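Local coordinates for protein transmembrane protease (Mus musculus, PDB 2E7V) that probably acts as a membrane-anchored serine protease, the fragment here being its SEA domain, a small alpha/beta module of the extracellular part, at residues A[35-38]-A[39-43]; A[90-93]-A[94-98]. One frame throughout, in Å; residues are numbered along the deposited sequence.

Interaction 1 of 2, residues A[35-38]-A[39-43]; sequences ERIE and AMITD
Glu38 O takes two donors from Thr42, one turn further along the helix. The hydroxyl OG1 of Thr42 lies 2.7 Å from Glu38 O and gives its proton to it, and the backbone N of Thr42 reaches the same oxygen at 3.0 Å. The two arrive from opposite faces of the carbonyl plane, each tilted 31° from it, consistent with both being held at once. The first torsion of Thr42 explains the reach: at -61° it sets OG1 beside the backbone N and opposite the carbonyl carbon, turned back to the preceding turn. With a valine at this position the hydroxyl bond would be lost, and Glu38 O would probably keep just the backbone donor of the pair. The earlier carbonyls are each used by the amide four residues on: Glu35 O by Ala39 N, Arg36 O by Met40 N and Ile37 O by Ile41 N, the last with the straightest N-H...O angle, 169°.

Among the side chains, Arg36 bends at its second torsion and brings its guanidinium across Met40, whose CG sits over the centre of one face, 3.4 Å from Arg36 CZ. That methylene gives the flat group an apolar cover on this face, and Met40 SD lies 3.5 Å from Arg36 NE. On another side of the helix Ile37 and Ile41 point the same way, with CG2 of Ile37 4.1 Å from CD1 of Ile41.

That isoleucine pair faces the sheet. Ile37 touches Val59 and Ala71, Ile41 touches Thr57 and Val73, and both, like Met40, meet Ile107. The Glu38 carboxylate accepts a hydrogen bond at OE1 from Val59 N, joining helix 28-46 to strand 54-65 as well as packing on it.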
loop_
_atom_site.group_PDB
_atom_site.type_symbol
_atom_site.label_atom_id
_atom_site.label_comp_id
_atom_site.label_asym_id
_atom_site.label_seq_id
_atom_site.Cartn_x
_atom_site.Cartn_y
_atom_site.Cartn_z
ATOM N N GLU A 35 -2.483 -9.424 3.055
ATOM C CA GLU A 35 -2.757 -9.119 4.451
ATOM C C GLU A 35 -1.666 -8.225 5.037
ATOM O O GLU A 35 -1.960 -7.310 5.803
ATOM C CB GLU A 35 -2.871 -10.425 5.241
ATOM C CG GLU A 35 -3.011 -10.263 6.733
ATOM C CD GLU A 35 -3.162 -11.604 7.420
ATOM O OE1 GLU A 35 -4.207 -12.266 7.212
ATOM O OE2 GLU A 35 -2.230 -12.000 8.156
ATOM N N ARG A 36 -0.412 -8.483 4.671
ATOM C CA ARG A 36 0.710 -7.682 5.165
ATOM C C ARG A 36 0.602 -6.252 4.636
ATOM O O ARG A 36 0.800 -5.277 5.374
ATOM C CB ARG A 36 2.040 -8.310 4.731
ATOM C CG ARG A 36 3.287 -7.463 5.014
ATOM C CD ARG A 36 3.405 -7.067 6.486
ATOM N NE ARG A 36 4.545 -6.178 6.746
ATOM C CZ ARG A 36 4.663 -5.428 7.842
ATOM N NH1 ARG A 36 3.721 -5.462 8.773
ATOM N NH2 ARG A 36 5.709 -4.620 8.004
ATOM N N ILE A 37 0.283 -6.136 3.352
ATOM C CA ILE A 37 0.127 -4.835 2.712
ATOM C C ILE A 37 -1.025 -4.047 3.353
ATOM O O ILE A 37 -0.900 -2.837 3.610
ATOM C CB ILE A 37 -0.101 -5.015 1.181
ATOM C CG1 ILE A 37 1.211 -5.470 0.530
ATOM C CG2 ILE A 37 -0.585 -3.702 0.551
ATOM C CD1 ILE A 37 1.065 -5.978 -0.886
ATOM N N GLU A 38 -2.133 -4.732 3.631
ATOM C CA GLU A 38 -3.296 -4.093 4.262
ATOM C C GLU A 38 -2.989 -3.639 5.694
ATOM O O GLU A 38 -3.452 -2.584 6.143
ATOM C CB GLU A 38 -4.497 -5.057 4.253
ATOM C CG GLU A 38 -5.139 -5.188 2.868
ATOM C CD GLU A 38 -6.061 -6.392 2.724
ATOM O OE1 GLU A 38 -6.525 -6.642 1.584
ATOM O OE2 GLU A 38 -6.321 -7.083 3.741
ATOM N N ALA A 39 -2.196 -4.438 6.403
ATOM C CA ALA A 39 -1.811 -4.111 7.768
ATOM C C ALA A 39 -0.908 -2.887 7.789
ATOM O O ALA A 39 -1.033 -2.029 8.662
ATOM C CB ALA A 39 -1.087 -5.289 8.397
ATOM N N MET A 40 0.009 -2.821 6.833
ATOM C CA MET A 40 0.950 -1.714 6.731
ATOM C C MET A 40 0.221 -0.404 6.482
ATOM O O MET A 40 0.467 0.597 7.161
ATOM C CB MET A 40 1.970 -1.978 5.614
ATOM C CG MET A 40 2.974 -3.096 5.954
ATOM S SD MET A 40 4.214 -3.383 4.682
ATOM C CE MET A 40 5.102 -1.834 4.777
ATOM N N ILE A 41 -0.671 -0.405 5.501
ATOM C CA ILE A 41 -1.434 0.794 5.171
ATOM C C ILE A 41 -2.304 1.198 6.361
ATOM O O ILE A 41 -2.369 2.382 6.721
ATOM C CB ILE A 41 -2.305 0.562 3.909
ATOM C CG1 ILE A 41 -1.398 0.458 2.678
ATOM C CG2 ILE A 41 -3.307 1.703 3.732
ATOM C CD1 ILE A 41 -2.115 -0.038 1.423
ATOM N N THR A 42 -2.947 0.218 6.985
ATOM C CA THR A 42 -3.807 0.490 8.140
ATOM C C THR A 42 -3.004 1.128 9.278
ATOM O O THR A 42 -3.434 2.123 9.863
ATOM C CB THR A 42 -4.490 -0.803 8.652
ATOM O OG1 THR A 42 -5.307 -1.357 7.606
ATOM C CG2 THR A 42 -5.375 -0.511 9.872
ATOM N N ASP A 43 -1.840 0.558 9.586
ATOM C CA ASP A 43 -0.986 1.096 10.648
ATOM C C ASP A 43 -0.564 2.549 10.361
ATOM O O ASP A 43 -0.548 3.381 11.267
ATOM C CB ASP A 43 0.275 0.245 10.814
ATOM C CG ASP A 43 0.005 -1.088 11.492
ATOM O OD1 ASP A 43 0.860 -1.989 11.369
ATOM O OD2 ASP A 43 -1.045 -1.236 12.154
#

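Interaction 2 of 2, residues A[90-93]-A[94-98]; sequences TRIQ and SVLRR
Ile92 lays its CG2 branch against the isobutyl end of Leu96, 3.8 Å from CD1 and 3.9 Å from CG, the two side chains running side by side in the same direction. The first torsion of Ile92, -68°, puts CG1 beside the backbone N and leaves CG2 opposite it, on the side where Leu96 follows one turn later. Val95 turns its CG2 back instead, to 3.6 Å from Arg91 O.

The backbone bonding changes over this last part of the helix. Ile92 O accepts from Leu96 N at 3.0 Å, nearly in line with the C=O bond, and also from Val95 N, which stands well above the carbonyl plane, 58° out of it. This second donor is three residues on, and Arg98 N likewise bonds to Val95 O, so tighter i to i+3 pairing is present here. Ser94 N has weak bonds alone within this contact, to Thr90 O and Arg91 O.

Arg97 folds back over the final turn. Its chain bends at the second and third torsions, bringing NH2 to 2.7 Å from Ser94 OG, a hydrogen bond with the serine oxygen in the guanidinium plane. Gln93 O lies at the edge of the same group and accepts from Arg97 N. The arginine is thus tied to the turn from which it springs.

The apolar side of helix 85-96 packs inward: Ile92, Val95 and Leu96 all touch Phe45 of helix 28-46, while Ile92 also meets Tyr7 and Leu96 meets Phe11 of strand 4-14. Toward its borders, Arg91 forms a salt bridge with Glu53, and Arg98 forms one with Glu44 of helix 28-46.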
loop_
_atom_site.group_PDB
_atom_site.type_symbol
_atom_site.label_atom_id
_atom_site.label_comp_id
_atom_site.label_asym_id
_atom_site.label_seq_id
_atom_site.Cartn_x
_atom_site.Cartn_y
_atom_site.Cartn_z
ATOM N N THR A 90 -4.988 15.259 -0.861
ATOM C CA THR A 90 -3.728 15.868 -0.434
ATOM C C THR A 90 -3.312 15.392 0.954
ATOM O O THR A 90 -2.123 15.252 1.232
ATOM C CB THR A 90 -3.821 17.422 -0.434
ATOM O OG1 THR A 90 -4.931 17.842 0.371
ATOM C CG2 THR A 90 -4.017 17.934 -1.855
ATOM N N ARG A 91 -4.289 15.146 1.823
ATOM C CA ARG A 91 -3.993 14.657 3.166
ATOM C C ARG A 91 -3.502 13.217 3.061
ATOM O O ARG A 91 -2.576 12.799 3.761
ATOM C CB ARG A 91 -5.251 14.697 4.051
ATOM C CG ARG A 91 -5.906 16.070 4.204
ATOM C CD ARG A 91 -7.239 15.952 4.967
ATOM N NE ARG A 91 -7.048 15.443 6.327
ATOM C CZ ARG A 91 -8.036 15.069 7.138
ATOM N NH1 ARG A 91 -9.299 15.136 6.732
ATOM N NH2 ARG A 91 -7.763 14.630 8.358
ATOM N N ILE A 92 -4.134 12.459 2.174
ATOM C CA ILE A 92 -3.770 11.059 1.987
ATOM C C ILE A 92 -2.360 10.948 1.437
ATOM O O ILE A 92 -1.561 10.131 1.902
ATOM C CB ILE A 92 -4.767 10.343 1.030
ATOM C CG1 ILE A 92 -6.135 10.229 1.705
ATOM C CG2 ILE A 92 -4.231 8.951 0.658
ATOM C CD1 ILE A 92 -7.248 9.675 0.805
ATOM N N GLN A 93 -2.043 11.788 0.458
ATOM C CA GLN A 93 -0.716 11.776 -0.147
ATOM C C GLN A 93 0.403 12.005 0.871
ATOM O O GLN A 93 1.494 11.424 0.759
ATOM C CB GLN A 93 -0.651 12.828 -1.248
ATOM C CG GLN A 93 -1.441 12.458 -2.497
ATOM C CD GLN A 93 -1.550 13.616 -3.474
ATOM O OE1 GLN A 93 -1.843 14.746 -3.078
ATOM N NE2 GLN A 93 -1.331 13.339 -4.757
ATOM N N SER A 94 0.130 12.827 1.877
ATOM C CA SER A 94 1.146 13.100 2.882
ATOM C C SER A 94 1.412 11.880 3.751
ATOM O O SER A 94 2.488 11.759 4.337
ATOM C CB SER A 94 0.750 14.312 3.734
ATOM O OG SER A 94 0.971 15.518 3.008
ATOM N N VAL A 95 0.448 10.965 3.823
ATOM C CA VAL A 95 0.643 9.745 4.599
ATOM C C VAL A 95 1.353 8.703 3.741
ATOM O O VAL A 95 2.316 8.067 4.186
ATOM C CB VAL A 95 -0.701 9.170 5.113
ATOM C CG1 VAL A 95 -0.455 7.889 5.898
ATOM C CG2 VAL A 95 -1.397 10.197 6.003
ATOM N N LEU A 96 0.901 8.543 2.499
ATOM C CA LEU A 96 1.504 7.557 1.601
ATOM C C LEU A 96 2.987 7.840 1.359
ATOM O O LEU A 96 3.790 6.926 1.168
ATOM C CB LEU A 96 0.743 7.514 0.265
ATOM C CG LEU A 96 -0.741 7.139 0.366
ATOM C CD1 LEU A 96 -1.331 7.084 -1.023
ATOM C CD2 LEU A 96 -0.934 5.799 1.073
ATOM N N ARG A 97 3.342 9.119 1.392
ATOM C CA ARG A 97 4.715 9.534 1.193
ATOM C C ARG A 97 5.625 8.880 2.233
ATOM O O ARG A 97 6.812 8.678 1.984
ATOM C CB ARG A 97 4.807 11.060 1.291
ATOM C CG ARG A 97 6.179 11.638 1.020
ATOM C CD ARG A 97 6.089 13.035 0.387
ATOM N NE ARG A 97 5.381 14.028 1.204
ATOM C CZ ARG A 97 4.056 14.112 1.324
ATOM N NH1 ARG A 97 3.269 13.259 0.681
ATOM N NH2 ARG A 97 3.512 15.059 2.080
ATOM N N ARG A 98 5.069 8.544 3.395
ATOM C CA ARG A 98 5.865 7.911 4.447
ATOM C C ARG A 98 6.259 6.478 4.064
ATOM O O ARG A 98 7.251 5.936 4.568
ATOM C CB ARG A 98 5.085 7.903 5.768
ATOM C CG ARG A 98 4.490 9.250 6.125
ATOM C CD ARG A 98 4.058 9.363 7.587
ATOM N NE ARG A 98 3.257 8.235 8.051
ATOM C CZ ARG A 98 2.501 8.258 9.145
ATOM N NH1 ARG A 98 2.435 9.357 9.885
ATOM N NH2 ARG A 98 1.829 7.176 9.515
#

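In the fold
Both contacts are local, between neighbouring turns of one helix, inside a single SEA domain, with interaction 1 complete before interaction 2 begins along the chain. Their centres are 15 Å apart and their nearest atoms about 5 Å apart, without touching. Interaction 1 lies within helix 28-46, and interaction 2 at the end of helix 85-96; strands 54-65 and 68-78 come between the two helices in sequence. Both helices pack on the same mixed sheet, over different strands: 54-65, 68-78 and 106-107 for the first, 4-14 for the second. Phe45, just beyond interaction 1, bridges them by meeting the apolar side of interaction 2, consistent with a continuous core beneath both helices.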